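YueI protein (Bacillus subtilis, PDB 2OHW) is of unknown function and belongs to the DUF1694 family, folding as a single small alpha/beta chain around a four-stranded mixed sheet. Local coordinates at residues Asp5-Tyr10 with Gly17-Lys22; Leu41-Val46 with Gly71-Gln76. All coordinates share one frame; numbering follows the deposited sequence.

Contact 1: Asp5-Tyr10 with Gly17-Lys22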
# COMPACT_ATOMS: atom_id res chain seq x y z
N ASP A 5 -2.40 8.87 -18.71
CA ASP A 5 -3.49 9.56 -18.02
C ASP A 5 -4.53 8.61 -17.45
O ASP A 5 -5.15 8.94 -16.44
CB ASP A 5 -4.17 10.58 -18.94
CG ASP A 5 -3.23 11.67 -19.41
OD1 ASP A 5 -2.11 11.81 -18.88
OD2 ASP A 5 -3.61 12.40 -20.34
N LYS A 6 -4.72 7.45 -18.07
CA LYS A 6 -5.67 6.47 -17.52
C LYS A 6 -5.18 5.95 -16.17
O LYS A 6 -6.00 5.69 -15.28
CB LYS A 6 -5.95 5.33 -18.50
CG LYS A 6 -4.75 4.50 -18.90
CD LYS A 6 -4.98 3.81 -20.24
CE LYS A 6 -4.00 2.69 -20.47
NZ LYS A 6 -2.58 3.14 -20.39
N MET A 7 -3.86 5.84 -15.99
CA MET A 7 -3.31 5.40 -14.70
C MET A 7 -3.47 6.48 -13.64
O MET A 7 -3.80 6.18 -12.49
CB MET A 7 -1.83 5.03 -14.85
CG MET A 7 -1.07 4.68 -13.55
SD MET A 7 -1.71 3.24 -12.62
CE MET A 7 -1.71 2.04 -13.92
N ASP A 8 -3.26 7.73 -14.03
CA ASP A 8 -3.47 8.84 -13.11
C ASP A 8 -4.90 8.86 -12.63
O ASP A 8 -5.15 9.16 -11.46
CB ASP A 8 -3.14 10.19 -13.76
CG ASP A 8 -1.66 10.38 -14.00
OD1 ASP A 8 -0.82 9.57 -13.52
OD2 ASP A 8 -1.34 11.38 -14.67
N LEU A 9 -5.86 8.56 -13.51
CA LEU A 9 -7.25 8.57 -13.12
C LEU A 9 -7.52 7.43 -12.15
O LEU A 9 -8.19 7.62 -11.13
CB LEU A 9 -8.19 8.50 -14.33
CG LEU A 9 -9.66 8.79 -13.94
CD1 LEU A 9 -9.83 10.21 -13.37
CD2 LEU A 9 -10.62 8.58 -15.10
N TYR A 10 -6.97 6.26 -12.45
CA TYR A 10 -7.08 5.10 -11.55
C TYR A 10 -6.59 5.45 -10.15
O TYR A 10 -7.26 5.17 -9.15
CB TYR A 10 -6.26 3.94 -12.12
CG TYR A 10 -6.23 2.68 -11.30
CD1 TYR A 10 -7.27 1.75 -11.39
CD2 TYR A 10 -5.13 2.37 -10.51
CE1 TYR A 10 -7.23 0.57 -10.66
CE2 TYR A 10 -5.09 1.19 -9.78
CZ TYR A 10 -6.13 0.28 -9.88
OH TYR A 10 -6.08 -0.92 -9.19
N GLY A 17 -10.60 -1.67 -8.85
CA GLY A 17 -10.55 -2.65 -9.93
C GLY A 17 -9.17 -2.98 -10.46
O GLY A 17 -8.16 -2.45 -10.00
N PRO A 18 -9.10 -3.87 -11.47
CA PRO A 18 -7.81 -4.32 -11.98
C PRO A 18 -7.18 -3.33 -12.95
O PRO A 18 -7.86 -2.43 -13.46
CB PRO A 18 -8.16 -5.61 -12.70
CG PRO A 18 -9.54 -5.36 -13.25
CD PRO A 18 -10.23 -4.48 -12.22
N LEU A 19 -5.89 -3.51 -13.22
CA LEU A 19 -5.24 -2.81 -14.31
C LEU A 19 -5.21 -3.71 -15.54
O LEU A 19 -5.65 -4.86 -15.47
CB LEU A 19 -3.83 -2.37 -13.92
CG LEU A 19 -3.78 -1.38 -12.76
CD1 LEU A 19 -2.34 -1.06 -12.40
CD2 LEU A 19 -4.55 -0.11 -13.10
N GLU A 20 -4.68 -3.20 -16.65
CA GLU A 20 -4.66 -3.94 -17.91
C GLU A 20 -3.82 -5.22 -17.88
O GLU A 20 -4.21 -6.23 -18.46
CB GLU A 20 -4.26 -3.04 -19.10
CG GLU A 20 -3.33 -1.87 -18.78
CD GLU A 20 -2.63 -1.32 -20.02
OE1 GLU A 20 -3.10 -0.29 -20.56
OE2 GLU A 20 -1.63 -1.91 -20.46
N THR A 21 -2.67 -5.16 -17.21
CA THR A 21 -1.79 -6.32 -17.12
C THR A 21 -1.37 -6.62 -15.68
O THR A 21 -1.39 -5.74 -14.82
CB THR A 21 -0.51 -6.13 -17.97
OG1 THR A 21 0.29 -5.07 -17.42
CG2 THR A 21 -0.84 -5.81 -19.43
N LYS A 22 -0.98 -7.87 -15.42
CA LYS A 22 -0.39 -8.24 -14.13
C LYS A 22 0.90 -7.47 -13.77
O LYS A 22 1.03 -6.98 -12.64
CB LYS A 22 -0.19 -9.76 -14.06
CG LYS A 22 -1.39 -10.54 -13.52
CD LYS A 22 -2.67 -10.35 -14.34
CE LYS A 22 -3.82 -11.21 -13.80
NZ LYS A 22 -4.23 -10.81 -12.42

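Contact 2: Leu41-Val46 with Gly71-Gln76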
# COMPACT_ATOMS: atom_id res chain seq x y z
N LEU A 41 -1.25 2.76 1.12
CA LEU A 41 -1.07 4.17 1.53
C LEU A 41 -0.07 4.81 0.59
O LEU A 41 0.92 4.15 0.19
CB LEU A 41 -0.48 4.23 2.93
CG LEU A 41 -1.35 3.82 4.12
CD1 LEU A 41 -0.51 3.95 5.39
CD2 LEU A 41 -2.61 4.61 4.23
N THR A 42 -0.30 6.07 0.21
CA THR A 42 0.69 6.78 -0.59
C THR A 42 1.92 7.09 0.27
O THR A 42 1.85 7.09 1.52
CB THR A 42 0.17 8.12 -1.15
OG1 THR A 42 -0.04 9.04 -0.07
CG2 THR A 42 -1.11 7.92 -1.95
N LYS A 43 3.04 7.40 -0.39
CA LYS A 43 4.22 7.88 0.35
C LYS A 43 3.86 9.09 1.21
O LYS A 43 4.28 9.18 2.36
CB LYS A 43 5.38 8.17 -0.61
CG LYS A 43 6.02 6.92 -1.19
CD LYS A 43 7.04 7.25 -2.29
CE LYS A 43 8.10 8.19 -1.78
NZ LYS A 43 8.91 7.54 -0.72
N GLY A 44 3.06 10.00 0.66
CA GLY A 44 2.66 11.18 1.42
C GLY A 44 1.90 10.83 2.70
O GLY A 44 2.12 11.44 3.73
N GLN A 45 1.00 9.85 2.62
CA GLN A 45 0.30 9.38 3.82
C GLN A 45 1.26 8.72 4.80
O GLN A 45 1.16 8.93 6.02
CB GLN A 45 -0.83 8.43 3.41
CG GLN A 45 -1.94 9.15 2.67
CD GLN A 45 -3.04 8.18 2.22
OE1 GLN A 45 -2.75 7.17 1.59
NE2 GLN A 45 -4.29 8.51 2.54
N VAL A 46 2.20 7.91 4.32
CA VAL A 46 3.13 7.27 5.26
C VAL A 46 3.96 8.34 6.00
O VAL A 46 4.33 8.16 7.17
CB VAL A 46 4.04 6.24 4.56
CG1 VAL A 46 5.12 5.71 5.50
CG2 VAL A 46 3.18 5.09 4.06
N GLY A 71 11.07 0.83 -0.24
CA GLY A 71 12.44 1.11 0.19
C GLY A 71 12.96 2.50 -0.14
O GLY A 71 14.04 2.88 0.34
N GLU A 72 12.22 3.28 -0.93
CA GLU A 72 12.62 4.68 -1.14
C GLU A 72 12.47 5.52 0.12
O GLU A 72 13.09 6.58 0.25
CB GLU A 72 11.81 5.33 -2.26
CG GLU A 72 11.89 4.56 -3.55
CD GLU A 72 12.39 5.39 -4.69
OE1 GLU A 72 12.20 6.62 -4.69
OE2 GLU A 72 12.98 4.78 -5.61
N LEU A 73 11.59 5.06 1.03
CA LEU A 73 11.34 5.73 2.30
C LEU A 73 12.47 5.45 3.29
O LEU A 73 13.06 4.38 3.27
CB LEU A 73 10.02 5.22 2.89
CG LEU A 73 8.75 5.59 2.12
CD1 LEU A 73 7.59 4.79 2.71
CD2 LEU A 73 8.51 7.08 2.25
N GLN A 74 12.76 6.44 4.13
CA GLN A 74 13.68 6.26 5.24
C GLN A 74 12.98 5.58 6.41
O GLN A 74 11.77 5.75 6.61
CB GLN A 74 14.23 7.62 5.67
CG GLN A 74 15.08 8.26 4.58
CD GLN A 74 15.70 9.57 5.00
OE1 GLN A 74 15.65 9.96 6.16
NE2 GLN A 74 16.28 10.28 4.03
N TYR A 75 13.75 4.82 7.19
CA TYR A 75 13.24 4.06 8.33
C TYR A 75 12.29 4.81 9.23
O TYR A 75 11.23 4.30 9.58
CB TYR A 75 14.39 3.48 9.17
CG TYR A 75 13.92 2.51 10.24
CD1 TYR A 75 13.50 1.22 9.91
CD2 TYR A 75 13.90 2.88 11.58
CE1 TYR A 75 13.08 0.33 10.89
CE2 TYR A 75 13.47 2.00 12.57
CZ TYR A 75 13.06 0.73 12.21
OH TYR A 75 12.63 -0.15 13.19
N GLN A 76 12.68 6.02 9.63
CA GLN A 76 11.86 6.76 10.60
C GLN A 76 10.44 7.05 10.10
O GLN A 76 9.54 7.27 10.90
CB GLN A 76 12.57 8.04 11.04
CG GLN A 76 12.66 9.11 9.98
CD GLN A 76 13.86 8.99 9.07
OE1 GLN A 76 14.60 7.99 9.09
NE2 GLN A 76 14.07 10.01 8.24

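Contact 1: Asp5-Tyr10 with Gly17-Lys22
The Tyr10 ring carries Leu19 on one face and the carbonyl of Gly17 at its edge. Leu19 CD2 sits 3.4 Å from the centroid of the Tyr10 ring and only 3° off the ring normal. This is a CH-pi contact, with the methyl almost equally far from all six ring carbons. At the edge, Tyr10 OH gives a hydrogen bond of 2.7 Å to Gly17 O, which lies in the plane of the ring. The donor stands nearly in line with the carbonyl, at a C=O...O angle of 171°. Tyr10 has its CG opposite the backbone N (chi1 178°), which sends the ring out from the helix to the loop. Together the two contacts probably help hold the tilt of the ring and the place of its hydroxyl. A leucine in place of Tyr10 would probably leave Gly17 O without this donor and Leu19 CD2 without a flat face to rest on. The other methyl of Leu19 meets the helix one turn earlier. Met7 folds back at chi2 and chi3, and its CE touches Leu19 CD1 at 3.5 Å. Farther out, Lys6 NZ and Glu20 OE1 form a long salt bridge of 3.5 Å; the position of NZ is less certain, and the stronger partner of Lys6 is Glu4. Leu28 of helix 22-28 and Arg34 also touch Tyr10. Thr21 N-caps helix 22-28 through Asp24 N. The whole is a helix-loop-helix connection at the surface, in which the loop after helix 5-12 packs back on that helix before helix 22-28 begins.

Contact 2: Leu41-Val46 with Gly71-Gln76
Leu73 reaches across to Val46 and Lys43, and its two methyls divide the work. The tight part is ordinary apolar packing between two buried residues: Leu73 CD1 lies 3.8 Å from Val46 CG1, and the side chains meet at a slant. Val46 presents CG1 because that methyl stands opposite its backbone N (chi1 173°). The looser, solvent side is formed by partly exposed Lys43 and exposed Glu72. Lys43 runs past Leu73 in the opposite direction, and the bends at chi3 and chi4 bring NZ alongside Leu73 CD2. The 3.0 Å between Lys43 NZ and Leu73 CD2 is unusually short, so the exact place of the lysine end is doubtful. Glu72 adds little: its CB is 4.0 Å from Lys43 NZ. Its carboxylate stays apart, with Glu72 OE1 at 5.2 Å from Lys43 NZ. The opposite charges may attract weakly at that range, but they form no salt bridge. The helical side is set by a capping box. Gln45 N donates to Thr42 OG1 at 3.0 Å, and Thr42 N donates to Gln45 OE1 at 3.0 Å. The second bond uses a lone pair in the carbonyl plane of the amide. Gln45 NE2 is satisfied by Ile121 O and Asp123 OD1, so both ends of the amide are held. Leu73 also touches Tyr78 of helix 75-87. The contact thus joins the turn from strand 37-42 into helix 43-46, on an outer strand of the sheet, to the loop between strand 65-70 and helix 75-87, while helix 124-129 packs against Thr42 and Gln45.

Contact 1 is a surface contact, with no buried residue among those that touch. Contact 2 is partly buried and lies nearer the centre of the chain. Their centres are about 22 Å apart, their nearest atoms about 10 Å, and they share no element. Contact 1 is local, joining a helix to the loop that follows it. Contact 2 brings together segments 25 residues apart, at the ends of two sheet strands. The chemistry follows the place. Contact 1 mixes apolar packing with a hydrogen bond and a long, less certain salt bridge between its segments. Contact 2 meets through apolar groups and a lysine end; its hydrogen bonds lie within a segment or run elsewhere, none between segments.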